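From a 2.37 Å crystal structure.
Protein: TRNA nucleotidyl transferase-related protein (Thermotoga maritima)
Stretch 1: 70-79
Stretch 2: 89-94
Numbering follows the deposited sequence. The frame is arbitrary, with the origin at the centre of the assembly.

Stretch 1 70-79: YAKRFLPGKL
Stretch 2, residues 89-94: SLFLKG

How does the chain arrive at this contact? Stretch 1 ends a helix at Lys72, and Arg73 is the first residue to leave helical phi/psi; Leu75 N still reaches back to Ala71 O at 2.9 Å. Leu75 (-124/88) and Pro76 (-56/113) then lead into strand 77-79, which runs antiparallel to strand 89-92, their axes 159° apart and 4.3 Å at closest approach.

What do Ser89 and Leu90 meet? Ser89 (-139/130, chi1 m) offers its backbone: its O lies 3.2 Å from Leu79 CD2. Leu90 (-106/120, chi1 t, chi2 p) pairs with Leu79 in a non-hydrogen-bonded bridge, CA-CA 4.6 Å, and has the largest covered area in the contact. Its CD1 packs 3.9 Å from CB of Leu79 (chi1 t), while its CD2 lies 4.2 Å from Ala71 CB and 3.6 Å from Lys72 CA, so one side chain joins strand to helix end.

Where is the register locked? At Phe91 (-97/106), opposite Lys78 (-100/128), CA-CA 4.9 Å. Lys78 N donates to Phe91 O at 2.7 Å, and Phe91 N to Lys78 O at 2.8 Å and a nearly straight 175°. Both side chains lie on the sheet face opposite that of Leu79, Leu90 and Leu92. Phe91 has chi1 m and chi2 -91°; the extended Lys78, chi1 136° and the rest t, brings NZ 5.1 Å from the ring centroid, at most a weak attraction.

Why can the strands approach so closely at Leu92? Its partner is Gly77 (-165/-176), CA-CA 4.1 Å; Gly77 CA sits 3.0 Å from Phe91 O, and a CB there would clash with that oxygen and with Leu92 CA. Leu92 (-80/136, chi1 m, chi2 t) sets CD2 3.9 Å from Leu75 CB. Lys93 (-55/-33) leaves the strand with its N 3.6 Å from Pro76 O, and Gly94 makes no contact.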

# COMPACT_ATOMS: atom_id res chain seq x y z
N TYR A 70 5.19 18.28 -29.89
CA TYR A 70 4.79 17.87 -31.23
C TYR A 70 3.48 17.11 -31.20
O TYR A 70 2.57 17.40 -31.98
CB TYR A 70 5.86 16.97 -31.84
CG TYR A 70 5.58 16.65 -33.28
CD1 TYR A 70 5.67 17.63 -34.25
CD2 TYR A 70 5.20 15.37 -33.66
CE1 TYR A 70 5.41 17.35 -35.58
CE2 TYR A 70 4.92 15.07 -34.99
CZ TYR A 70 5.03 16.07 -35.94
OH TYR A 70 4.76 15.79 -37.26
N ALA A 71 3.41 16.12 -30.31
CA ALA A 71 2.18 15.35 -30.08
C ALA A 71 1.02 16.28 -29.75
O ALA A 71 -0.10 16.07 -30.22
CB ALA A 71 2.39 14.35 -28.94
N LYS A 72 1.27 17.29 -28.93
CA LYS A 72 0.21 18.13 -28.43
C LYS A 72 -0.56 18.80 -29.52
O LYS A 72 -1.73 18.98 -29.38
CB LYS A 72 0.72 19.18 -27.47
CG LYS A 72 -0.38 19.77 -26.62
CD LYS A 72 -0.38 21.26 -26.63
CE LYS A 72 -1.51 21.79 -25.80
NZ LYS A 72 -1.08 22.65 -24.67
N ARG A 73 0.08 19.18 -30.60
CA ARG A 73 -0.62 19.90 -31.63
C ARG A 73 -1.43 19.06 -32.56
O ARG A 73 -1.94 19.56 -33.54
CB ARG A 73 0.29 20.77 -32.44
CG ARG A 73 1.56 20.20 -32.84
CD ARG A 73 2.04 20.97 -34.01
NE ARG A 73 3.45 21.28 -33.90
CZ ARG A 73 4.30 21.23 -34.91
NH1 ARG A 73 3.88 20.90 -36.11
NH2 ARG A 73 5.56 21.52 -34.72
N PHE A 74 -1.56 17.79 -32.26
CA PHE A 74 -2.37 16.92 -33.09
C PHE A 74 -3.29 16.16 -32.17
O PHE A 74 -4.29 15.58 -32.60
CB PHE A 74 -1.50 15.99 -33.93
CG PHE A 74 -0.48 16.72 -34.75
CD1 PHE A 74 0.75 17.04 -34.22
CD2 PHE A 74 -0.77 17.10 -36.04
CE1 PHE A 74 1.69 17.73 -34.97
CE2 PHE A 74 0.16 17.79 -36.80
CZ PHE A 74 1.39 18.11 -36.26
N LEU A 75 -2.95 16.20 -30.88
CA LEU A 75 -3.75 15.61 -29.83
C LEU A 75 -4.08 16.67 -28.80
O LEU A 75 -3.35 16.84 -27.82
CB LEU A 75 -2.99 14.49 -29.14
CG LEU A 75 -2.47 13.37 -30.04
CD1 LEU A 75 -1.78 12.33 -29.18
CD2 LEU A 75 -3.62 12.76 -30.81
N PRO A 76 -5.18 17.41 -29.02
CA PRO A 76 -5.56 18.52 -28.15
C PRO A 76 -5.70 18.09 -26.69
O PRO A 76 -6.60 17.32 -26.35
CB PRO A 76 -6.91 18.96 -28.71
CG PRO A 76 -6.89 18.50 -30.15
CD PRO A 76 -6.14 17.21 -30.12
N GLY A 77 -4.80 18.58 -25.85
CA GLY A 77 -4.83 18.27 -24.44
C GLY A 77 -3.94 19.21 -23.63
O GLY A 77 -3.35 20.14 -24.18
N LYS A 78 -3.84 18.94 -22.34
CA LYS A 78 -3.03 19.78 -21.48
C LYS A 78 -1.69 19.17 -21.19
O LYS A 78 -1.58 18.04 -20.79
CB LYS A 78 -3.78 20.07 -20.19
CG LYS A 78 -2.99 19.95 -18.95
CD LYS A 78 -3.94 19.89 -17.80
CE LYS A 78 -3.31 20.38 -16.52
NZ LYS A 78 -3.90 19.70 -15.38
N LEU A 79 -0.67 19.95 -21.43
CA LEU A 79 0.70 19.42 -21.36
C LEU A 79 1.43 19.87 -20.10
O LEU A 79 1.81 21.04 -19.96
CB LEU A 79 1.48 19.81 -22.62
CG LEU A 79 2.76 19.02 -22.93
CD1 LEU A 79 4.00 19.79 -22.50
CD2 LEU A 79 2.72 17.64 -22.30
N SER A 89 3.62 14.68 -19.33
CA SER A 89 2.35 13.99 -19.45
C SER A 89 1.38 14.83 -20.27
O SER A 89 1.18 16.00 -19.97
CB SER A 89 1.80 13.67 -18.06
OG SER A 89 2.70 12.85 -17.35
N LEU A 90 0.76 14.23 -21.26
CA LEU A 90 -0.24 14.95 -22.01
C LEU A 90 -1.57 14.43 -21.58
O LEU A 90 -1.88 13.26 -21.70
CB LEU A 90 -0.04 14.79 -23.50
CG LEU A 90 -0.77 15.68 -24.49
CD1 LEU A 90 -0.87 17.09 -24.07
CD2 LEU A 90 -0.12 15.64 -25.80
N PHE A 91 -2.38 15.33 -21.06
CA PHE A 91 -3.73 15.01 -20.63
C PHE A 91 -4.72 15.36 -21.72
O PHE A 91 -5.00 16.54 -21.94
CB PHE A 91 -4.07 15.79 -19.36
CG PHE A 91 -3.21 15.45 -18.19
CD1 PHE A 91 -3.60 14.45 -17.31
CD2 PHE A 91 -2.02 16.11 -17.96
CE1 PHE A 91 -2.81 14.12 -16.21
CE2 PHE A 91 -1.23 15.79 -16.87
CZ PHE A 91 -1.62 14.79 -16.00
N LEU A 92 -5.25 14.35 -22.39
CA LEU A 92 -6.19 14.57 -23.48
C LEU A 92 -7.59 14.85 -22.96
O LEU A 92 -8.08 14.18 -22.05
CB LEU A 92 -6.22 13.35 -24.38
CG LEU A 92 -4.81 12.88 -24.73
CD1 LEU A 92 -4.89 11.63 -25.56
CD2 LEU A 92 -4.06 14.01 -25.44
N LYS A 93 -8.24 15.85 -23.56
CA LYS A 93 -9.59 16.23 -23.17
C LYS A 93 -10.56 15.05 -23.22
O LYS A 93 -11.49 14.96 -22.41
CB LYS A 93 -10.08 17.38 -24.05
CG LYS A 93 -9.22 18.62 -23.96
CD LYS A 93 -9.18 19.17 -22.54
CE LYS A 93 -10.57 19.54 -22.05
NZ LYS A 93 -10.54 20.34 -20.79
N GLY A 94 -10.33 14.14 -24.17
CA GLY A 94 -11.14 12.94 -24.29
C GLY A 94 -11.16 12.12 -23.02
O GLY A 94 -12.01 11.25 -22.85